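Local coordinates for protein deseasin MCP-01 (Pseudoalteromonas sp., PDB 3VV3) that cleaves peptide bonds as a collagen-degrading serine protease of the subtilisin family, with calcium ions bound to its catalytic domain, at residues Ile37-Arg42 and Val126-Ser131; Ile49-Asp54 and Pro99-Gly104; Ala61-Val66 and Gly114-Asn119; Cys135-Ala140 and Ser147-Cys152. All coordinates share one frame; numbering follows the deposited sequence.

Interaction 1: residues Ile37-Arg42 and Val126-Ser131; sequences ISTGSR and VNHDVS
Thr39 holds its methyl over the centre of the His128 imidazole, a CH-pi contact in which CG2 stands 3.7 Å from the centroid of the His128 ring and only 9° off its normal. With OG1 wedged between backbone N and carbonyl carbon (chi1 48°), that methyl lies beside the N. The carbonyl of the same residue is gripped twice: Thr39 O accepts from His128 N at 2.9 Å and from Asp129 N at 3.2 Å. A water bridges the two segments, accepting from Thr39 OG1 and donating to Asp129 OD2 and Gly40 O. Both segments lead into neighbouring strands of the parallel sheet of the subtilisin fold, 45-50 and 131-136, so the two approaches are paired before the sheet proper. Farther on, a bend at chi2 brings Arg42 CD to 3.4 Å from Val130 O, while Ser131 OG sits over one face of the guanidinium, toward its rim. Arg42 NH1 donates to Ala64 O. An alanine in place of Arg42 would probably leave Ala64 O without this charged donor and uncover the hydroxyl of Ser131. In turn, Ser131 OG gives a short 2.5 Å hydrogen bond to Arg42 O, meeting a lone pair in the carbonyl plane.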
# COMPACT_ATOMS: atom_id res chain seq x y z
N ILE A 37 -4.71 17.47 28.72
CA ILE A 37 -5.26 16.54 29.70
C ILE A 37 -4.30 15.38 29.94
O ILE A 37 -4.01 15.03 31.08
CB ILE A 37 -6.62 15.99 29.23
CG1 ILE A 37 -7.63 17.13 29.03
CG2 ILE A 37 -7.16 14.94 30.20
CD1 ILE A 37 -8.92 16.70 28.34
N SER A 38 -3.81 14.79 28.86
CA SER A 38 -2.87 13.68 28.96
C SER A 38 -2.03 13.57 27.69
O SER A 38 -2.54 13.79 26.59
CB SER A 38 -3.61 12.36 29.17
OG SER A 38 -2.69 11.29 29.36
N THR A 39 -0.75 13.25 27.86
CA THR A 39 0.11 12.90 26.74
C THR A 39 0.46 11.41 26.76
O THR A 39 1.31 10.95 26.00
CB THR A 39 1.40 13.76 26.69
OG1 THR A 39 2.02 13.80 27.98
CG2 THR A 39 1.06 15.18 26.25
N GLY A 40 -0.21 10.66 27.63
CA GLY A 40 -0.13 9.21 27.61
C GLY A 40 0.78 8.63 28.68
O GLY A 40 1.52 9.36 29.34
N SER A 41 0.72 7.32 28.84
CA SER A 41 1.58 6.66 29.82
C SER A 41 2.26 5.42 29.25
O SER A 41 1.63 4.63 28.55
CB SER A 41 0.76 6.26 31.04
OG SER A 41 1.58 5.54 31.95
N ARG A 42 3.54 5.25 29.58
CA ARG A 42 4.26 4.03 29.24
C ARG A 42 3.58 2.81 29.86
O ARG A 42 3.81 1.68 29.44
CB ARG A 42 5.72 4.10 29.72
CG ARG A 42 6.66 4.89 28.82
CD ARG A 42 7.31 3.99 27.78
NE ARG A 42 7.85 2.76 28.37
CZ ARG A 42 8.54 1.85 27.68
NH1 ARG A 42 8.78 2.04 26.39
NH2 ARG A 42 8.98 0.75 28.28
N VAL A 126 -0.19 9.96 18.63
CA VAL A 126 -1.32 10.40 19.44
C VAL A 126 -0.91 10.38 20.91
O VAL A 126 -1.34 11.22 21.70
CB VAL A 126 -2.57 9.51 19.24
CG1 VAL A 126 -3.73 10.01 20.11
CG2 VAL A 126 -2.98 9.48 17.76
N ASN A 127 -0.08 9.40 21.27
CA ASN A 127 0.58 9.36 22.57
C ASN A 127 2.02 9.84 22.46
O ASN A 127 2.74 9.41 21.55
CB ASN A 127 0.60 7.93 23.14
CG ASN A 127 -0.79 7.35 23.29
OD1 ASN A 127 -1.41 7.46 24.34
ND2 ASN A 127 -1.28 6.73 22.22
N HIS A 128 2.44 10.71 23.37
CA HIS A 128 3.86 11.05 23.48
C HIS A 128 4.60 9.92 24.17
O HIS A 128 5.76 9.66 23.89
CB HIS A 128 4.07 12.31 24.32
CG HIS A 128 3.53 13.55 23.70
ND1 HIS A 128 4.00 14.80 24.02
CD2 HIS A 128 2.55 13.73 22.79
CE1 HIS A 128 3.34 15.71 23.32
NE2 HIS A 128 2.45 15.09 22.56
N ASP A 129 3.90 9.28 25.10
CA ASP A 129 4.44 8.18 25.88
C ASP A 129 3.44 7.03 25.91
O ASP A 129 2.26 7.24 26.17
CB ASP A 129 4.73 8.64 27.31
CG ASP A 129 5.72 9.80 27.36
OD1 ASP A 129 6.92 9.57 27.12
OD2 ASP A 129 5.28 10.93 27.61
N VAL A 130 3.93 5.82 25.63
CA VAL A 130 3.09 4.63 25.57
C VAL A 130 4.06 3.47 25.39
O VAL A 130 5.25 3.70 25.13
CB VAL A 130 2.09 4.71 24.37
CG1 VAL A 130 2.84 4.64 23.03
CG2 VAL A 130 1.02 3.62 24.46
N SER A 131 3.60 2.23 25.55
CA SER A 131 4.44 1.07 25.29
C SER A 131 3.87 0.30 24.12
O SER A 131 2.70 -0.09 24.14
CB SER A 131 4.55 0.16 26.51
OG SER A 131 5.26 0.79 27.57
O HOH W 1 3.00 11.51 29.00
O HOH W 2 -1.28 6.24 26.81

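Interaction 2: residues Ile49-Asp54 and Pro99-Gly104; sequences IDTGVD and PMDDEG
Thr51 OG1 donates to Asp101 OD1 at 2.8 Å, approaching from above the carboxylate plane. The same oxygen takes two amides of its own segment, Glu103 N at 2.9 Å, which makes an Asx turn, and Gly104 N, so three donors fix OD1 just ahead of helix 105-114; the other oxygen, OD2, bonds to Thr107. The site borders the probable catalytic centre of this subtilisin-type fold: Asp50 OD1 accepts from Thr51 N and bonds to His105, in the geometry of a Ser-His-Asp triad completed by Ser270. A second tie is made by the backbones, Val53 N donating a hydrogen bond to Pro99 O at 2.8 Å. Between the two ties Gly52 fits where a side chain could not, since a CB would collide with Pro99 O and with the backbone of Asp101. Packing surrounds this polar core. Thr51 CB rests 3.7 Å from Glu103 CB, and Glu103 OE1 goes on to bond to His105 N. At the far end the side chains of Asp54 and Met100 lie alongside, pointing the same way; while Asp54 OD1 bonds to Ser56, the bend at chi2 of Met100 lays SD 3.3 Å from Asp54 OD1.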
# COMPACT_ATOMS: atom_id res chain seq x y z
N ILE A 49 -0.07 -5.56 15.27
CA ILE A 49 0.01 -6.81 14.52
C ILE A 49 0.16 -6.46 13.04
O ILE A 49 -0.77 -5.95 12.40
CB ILE A 49 -1.25 -7.67 14.77
CG1 ILE A 49 -1.35 -7.99 16.28
CG2 ILE A 49 -1.23 -8.94 13.91
CD1 ILE A 49 -2.63 -8.77 16.71
N ASP A 50 1.36 -6.69 12.50
CA ASP A 50 1.71 -6.09 11.22
C ASP A 50 3.02 -6.69 10.71
O ASP A 50 3.29 -7.87 10.93
CB ASP A 50 1.83 -4.57 11.43
CG ASP A 50 1.48 -3.76 10.19
OD1 ASP A 50 2.18 -3.88 9.16
OD2 ASP A 50 0.53 -2.95 10.25
N THR A 51 3.82 -5.87 10.02
CA THR A 51 5.11 -6.33 9.51
C THR A 51 6.21 -6.25 10.56
O THR A 51 7.38 -6.51 10.26
CB THR A 51 5.58 -5.49 8.30
OG1 THR A 51 5.80 -4.14 8.71
CG2 THR A 51 4.54 -5.51 7.18
N GLY A 52 5.84 -5.85 11.78
CA GLY A 52 6.81 -5.68 12.85
C GLY A 52 6.84 -4.25 13.39
O GLY A 52 6.02 -3.42 13.01
N VAL A 53 7.79 -3.99 14.28
CA VAL A 53 8.01 -2.65 14.83
C VAL A 53 9.51 -2.42 14.87
O VAL A 53 10.25 -3.23 15.43
CB VAL A 53 7.47 -2.55 16.27
CG1 VAL A 53 7.76 -1.16 16.86
CG2 VAL A 53 5.97 -2.85 16.31
N ASP A 54 9.98 -1.33 14.27
CA ASP A 54 11.40 -1.01 14.40
C ASP A 54 11.64 -0.28 15.72
O ASP A 54 11.66 0.95 15.77
CB ASP A 54 11.90 -0.14 13.24
CG ASP A 54 13.40 0.11 13.32
OD1 ASP A 54 14.05 -0.38 14.28
OD2 ASP A 54 13.95 0.80 12.43
N PRO A 99 10.42 -8.71 16.94
CA PRO A 99 9.43 -8.18 16.00
C PRO A 99 10.02 -7.13 15.06
O PRO A 99 9.24 -6.42 14.44
CB PRO A 99 8.42 -7.50 16.93
CG PRO A 99 9.29 -6.96 18.04
CD PRO A 99 10.37 -8.02 18.24
N MET A 100 11.34 -7.05 14.93
CA MET A 100 11.95 -6.02 14.07
C MET A 100 11.27 -5.94 12.70
O MET A 100 11.10 -6.95 12.00
CB MET A 100 13.46 -6.25 13.90
CG MET A 100 14.10 -5.32 12.87
SD MET A 100 13.99 -3.58 13.34
CE MET A 100 14.91 -3.58 14.87
N ASP A 101 10.90 -4.72 12.33
CA ASP A 101 10.27 -4.45 11.05
C ASP A 101 11.31 -4.35 9.93
O ASP A 101 12.19 -3.48 9.96
CB ASP A 101 9.51 -3.14 11.15
CG ASP A 101 8.69 -2.83 9.92
OD1 ASP A 101 8.55 -3.72 9.04
OD2 ASP A 101 8.18 -1.69 9.84
N ASP A 102 11.21 -5.24 8.95
CA ASP A 102 12.09 -5.22 7.79
C ASP A 102 11.31 -4.86 6.53
O ASP A 102 11.78 -5.08 5.41
CB ASP A 102 12.80 -6.57 7.61
CG ASP A 102 11.82 -7.73 7.50
OD1 ASP A 102 10.60 -7.48 7.47
OD2 ASP A 102 12.28 -8.89 7.46
N GLU A 103 10.11 -4.30 6.71
CA GLU A 103 9.25 -3.93 5.58
C GLU A 103 8.93 -2.44 5.60
O GLU A 103 9.13 -1.75 4.60
CB GLU A 103 7.95 -4.74 5.61
CG GLU A 103 7.27 -4.86 4.24
CD GLU A 103 6.59 -3.57 3.79
OE1 GLU A 103 6.09 -2.82 4.66
OE2 GLU A 103 6.55 -3.30 2.57
N GLY A 104 8.43 -1.96 6.74
CA GLY A 104 8.15 -0.54 6.92
C GLY A 104 6.77 -0.19 7.46
O GLY A 104 6.60 0.79 8.21

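Interaction 3: residues Ala61-Val66 and Gly114-Asn119; sequences AANAWV and GASGNN
Around Asn63 and Ser116 the two backbones stay apart, 6.6 Å separating Asn63 CA from Ser116 CA at the nearest pair, so side chains and a water must bridge the space. Residues 61-64 form a type I beta turn, with Ala62 and Asn63 at its corner and Ala64 N bonded to Ala61 O at 3.2 Å. Facing it, the chain emerges from helix 105-114 of the subtilisin fold and runs on extended through Ala115 and Ser116. Each piece has backbone ties of its own, Asn63 to Ile132 of strand 131-136 and Ser116 to Asp59. Asn63 carries the contact. Its CG lies beside the backbone N (chi1 -73°), and ND2 gives Gly114 O a 2.7 Å hydrogen bond that is almost straight, 173° at the hydrogen. The acceptor lies in the amide plane of Asn63, whereas the donor is tilted 32° from the plane of the Gly114 carbonyl. ND2 also donates to His128 O, and OD1 takes a weak bond from Val130 N. An alanine here would probably leave the carbonyls of Gly114 and His128 without their shared donor and open a gap between the turn and Gly114. Beside it, Ala62 CB packs 3.6 Å from Ser116 OG. Ser116 OG is linked at 2.7 Å to a water, which accepts from Ala62 N at 2.9 Å.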
# COMPACT_ATOMS: atom_id res chain seq x y z
N ALA A 61 12.11 4.20 20.04
CA ALA A 61 12.83 3.42 21.05
C ALA A 61 12.33 3.64 22.47
O ALA A 61 12.19 2.68 23.25
CB ALA A 61 14.33 3.70 20.97
N ALA A 62 12.06 4.89 22.83
CA ALA A 62 11.63 5.21 24.18
C ALA A 62 10.25 4.64 24.50
O ALA A 62 9.89 4.47 25.67
CB ALA A 62 11.64 6.72 24.40
N ASN A 63 9.47 4.36 23.45
CA ASN A 63 8.12 3.83 23.61
C ASN A 63 7.99 2.37 23.20
O ASN A 63 6.88 1.86 23.00
CB ASN A 63 7.10 4.69 22.84
CG ASN A 63 6.84 6.02 23.51
OD1 ASN A 63 7.13 6.20 24.70
ND2 ASN A 63 6.30 6.98 22.76
N ALA A 64 9.12 1.68 23.07
CA ALA A 64 9.08 0.24 22.81
C ALA A 64 8.78 -0.52 24.10
O ALA A 64 9.43 -0.32 25.13
CB ALA A 64 10.38 -0.23 22.20
N TRP A 65 7.79 -1.41 24.04
CA TRP A 65 7.49 -2.26 25.19
C TRP A 65 8.66 -3.18 25.52
O TRP A 65 9.35 -3.66 24.61
CB TRP A 65 6.25 -3.11 24.89
CG TRP A 65 5.88 -4.10 25.94
CD1 TRP A 65 5.26 -3.85 27.13
CD2 TRP A 65 6.06 -5.52 25.88
NE1 TRP A 65 5.05 -5.02 27.82
CE2 TRP A 65 5.54 -6.06 27.07
CE3 TRP A 65 6.62 -6.38 24.93
CZ2 TRP A 65 5.55 -7.43 27.34
CZ3 TRP A 65 6.65 -7.75 25.20
CH2 TRP A 65 6.10 -8.26 26.39
N VAL A 66 8.88 -3.41 26.81
CA VAL A 66 9.85 -4.38 27.27
C VAL A 66 9.17 -5.41 28.15
O VAL A 66 8.48 -5.07 29.12
CB VAL A 66 11.00 -3.70 28.04
CG1 VAL A 66 11.96 -4.75 28.58
CG2 VAL A 66 11.74 -2.73 27.12
N GLY A 114 2.35 6.21 18.60
CA GLY A 114 3.24 6.61 19.68
C GLY A 114 4.69 6.97 19.38
O GLY A 114 5.58 6.65 20.17
N ALA A 115 4.95 7.68 18.28
CA ALA A 115 6.27 8.28 18.12
C ALA A 115 6.53 9.20 19.33
O ALA A 115 5.64 9.92 19.76
CB ALA A 115 6.36 9.08 16.81
N SER A 116 7.74 9.17 19.86
CA SER A 116 8.08 9.94 21.06
C SER A 116 7.79 11.42 20.85
O SER A 116 8.17 12.00 19.84
CB SER A 116 9.56 9.76 21.42
OG SER A 116 9.84 8.42 21.79
N GLY A 117 7.10 12.04 21.80
CA GLY A 117 6.71 13.43 21.67
C GLY A 117 7.64 14.37 22.42
O GLY A 117 8.12 14.05 23.51
N ASN A 118 7.90 15.53 21.83
CA ASN A 118 8.72 16.56 22.46
C ASN A 118 10.15 16.11 22.73
O ASN A 118 10.75 16.48 23.73
CB ASN A 118 8.08 17.03 23.77
CG ASN A 118 7.09 18.15 23.56
OD1 ASN A 118 6.01 18.15 24.16
ND2 ASN A 118 7.44 19.10 22.71
N ASN A 119 10.70 15.30 21.83
CA ASN A 119 12.09 14.89 21.97
C ASN A 119 12.98 15.52 20.91
O ASN A 119 14.12 15.10 20.71
CB ASN A 119 12.23 13.36 22.00
CG ASN A 119 11.90 12.72 20.67
OD1 ASN A 119 11.21 13.32 19.85
ND2 ASN A 119 12.39 11.50 20.46
O HOH W 3 12.34 7.40 21.40

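Interaction 4: residues Cys135-Ala140 and Ser147-Cys152; sequences CKFLAA and SGAIKC
Cys135 and Cys152 are joined by a disulfide, SG to SG 2.0 Å, turned with a left-handed chi3 of -75°. The bond fastens the end of strand 131-136 to helix 146-161, the first two elements of a beta-alpha-beta crossover that returns to the parallel sheet through strand 166-171. The two sulfurs are presented differently: SG of Cys135 is anti to its backbone N (chi1 -176°), while that of Cys152 lies beside its own N and is anti to the carbonyl carbon. Phe137 completes the first shell. Its CB touches Cys152 SG at 3.7 Å, the sulfur standing obliquely to the ring, and the methyl of Ala149 sits over one ring face toward the rim, CB lying 4.1 Å from the centroid of the Phe137 ring. Leu138 CG covers the centre of the opposite face, so the ring is clasped between its chain neighbour and the helix; Trp173 meets it edge-to-face. The approach is close at Gly148, where a CB would be tight against Phe137 CB. Within the helix, Cys152 N bonds to Gly148 O at 3.0 Å, so these two contact residues lie one turn apart. Farther out, Lys136 forms a salt bridge with Asp102 and bonds to Thr51 O. It also braces the chain beyond the strand, since Lys136 NZ donates to Leu138 O at 2.7 Å, in the plane of that carbonyl.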
# COMPACT_ATOMS: atom_id res chain seq x y z
N CYS A 135 3.91 -7.69 17.01
CA CYS A 135 3.91 -9.06 16.50
C CYS A 135 3.94 -8.98 14.98
O CYS A 135 3.03 -8.44 14.35
CB CYS A 135 2.70 -9.86 16.98
SG CYS A 135 2.76 -11.60 16.45
N LYS A 136 5.03 -9.50 14.42
CA LYS A 136 5.26 -9.51 12.99
C LYS A 136 4.69 -10.79 12.40
O LYS A 136 5.21 -11.88 12.67
CB LYS A 136 6.77 -9.41 12.73
CG LYS A 136 7.20 -9.61 11.29
CD LYS A 136 8.71 -9.40 11.14
CE LYS A 136 9.14 -9.53 9.69
NZ LYS A 136 8.46 -8.50 8.83
N PHE A 137 3.62 -10.68 11.62
CA PHE A 137 3.09 -11.85 10.91
C PHE A 137 3.19 -11.68 9.39
O PHE A 137 2.89 -12.60 8.64
CB PHE A 137 1.64 -12.20 11.32
CG PHE A 137 0.58 -11.38 10.62
CD1 PHE A 137 0.37 -10.05 10.96
CD2 PHE A 137 -0.21 -11.95 9.64
CE1 PHE A 137 -0.61 -9.29 10.32
CE2 PHE A 137 -1.20 -11.20 8.99
CZ PHE A 137 -1.40 -9.87 9.34
N LEU A 138 3.63 -10.49 8.95
CA LEU A 138 3.85 -10.22 7.54
C LEU A 138 5.34 -10.06 7.27
O LEU A 138 6.01 -9.29 7.95
CB LEU A 138 3.12 -8.94 7.12
CG LEU A 138 1.60 -9.06 7.23
CD1 LEU A 138 0.94 -7.69 7.07
CD2 LEU A 138 1.06 -10.06 6.20
N ALA A 139 5.83 -10.79 6.28
CA ALA A 139 7.26 -10.81 5.99
C ALA A 139 7.69 -9.59 5.19
O ALA A 139 6.85 -8.77 4.79
CB ALA A 139 7.62 -12.07 5.22
N ALA A 140 9.00 -9.47 4.96
CA ALA A 140 9.55 -8.37 4.19
C ALA A 140 8.92 -8.28 2.80
O ALA A 140 8.83 -7.19 2.22
CB ALA A 140 11.06 -8.50 4.08
N SER A 147 -3.34 -17.93 9.93
CA SER A 147 -2.72 -18.63 11.06
C SER A 147 -1.72 -17.75 11.79
O SER A 147 -1.66 -17.74 13.02
CB SER A 147 -2.03 -19.92 10.59
OG SER A 147 -3.00 -20.91 10.28
N GLY A 148 -0.92 -17.01 11.03
CA GLY A 148 0.03 -16.08 11.63
C GLY A 148 -0.65 -14.98 12.42
O GLY A 148 -0.24 -14.65 13.54
N ALA A 149 -1.69 -14.38 11.85
CA ALA A 149 -2.42 -13.32 12.54
C ALA A 149 -3.01 -13.87 13.83
O ALA A 149 -3.02 -13.20 14.84
CB ALA A 149 -3.51 -12.77 11.65
N ILE A 150 -3.50 -15.10 13.79
CA ILE A 150 -4.04 -15.73 15.00
C ILE A 150 -2.96 -15.96 16.06
O ILE A 150 -3.18 -15.73 17.25
CB ILE A 150 -4.80 -17.04 14.66
CG1 ILE A 150 -6.10 -16.71 13.93
CG2 ILE A 150 -5.11 -17.82 15.92
CD1 ILE A 150 -6.76 -17.93 13.27
N LYS A 151 -1.78 -16.40 15.64
CA LYS A 151 -0.67 -16.54 16.57
C LYS A 151 -0.39 -15.21 17.26
O LYS A 151 -0.11 -15.17 18.46
CB LYS A 151 0.60 -17.06 15.88
CG LYS A 151 0.51 -18.51 15.47
CD LYS A 151 1.73 -18.95 14.65
CE LYS A 151 2.98 -19.10 15.49
NZ LYS A 151 4.12 -19.61 14.66
N CYS A 152 -0.46 -14.12 16.51
CA CYS A 152 -0.26 -12.78 17.07
C CYS A 152 -1.32 -12.42 18.09
O CYS A 152 -1.01 -11.94 19.18
CB CYS A 152 -0.23 -11.72 15.96
SG CYS A 152 1.32 -11.73 15.02

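Followed from the N terminus, the chain opens interaction 1 at 37-42, then interaction 2 at 49-54 and interaction 3 at 61-66. Interaction 2 closes first, at 99-104; interaction 3 closes at 114-119, so the two cross, and both are nested in the long loop that interaction 1 closes at 126-131. Interaction 4 follows in series as a short loop between a strand and its helix. Interactions 1 and 3 touch through Arg42 and Asn63, tying together the approaches to strands 45-50 and 131-136. Toward the other end of those neighbouring strands, Lys136 connects interactions 2 and 4, whose centres are about 10 Å apart, beside the probable active site.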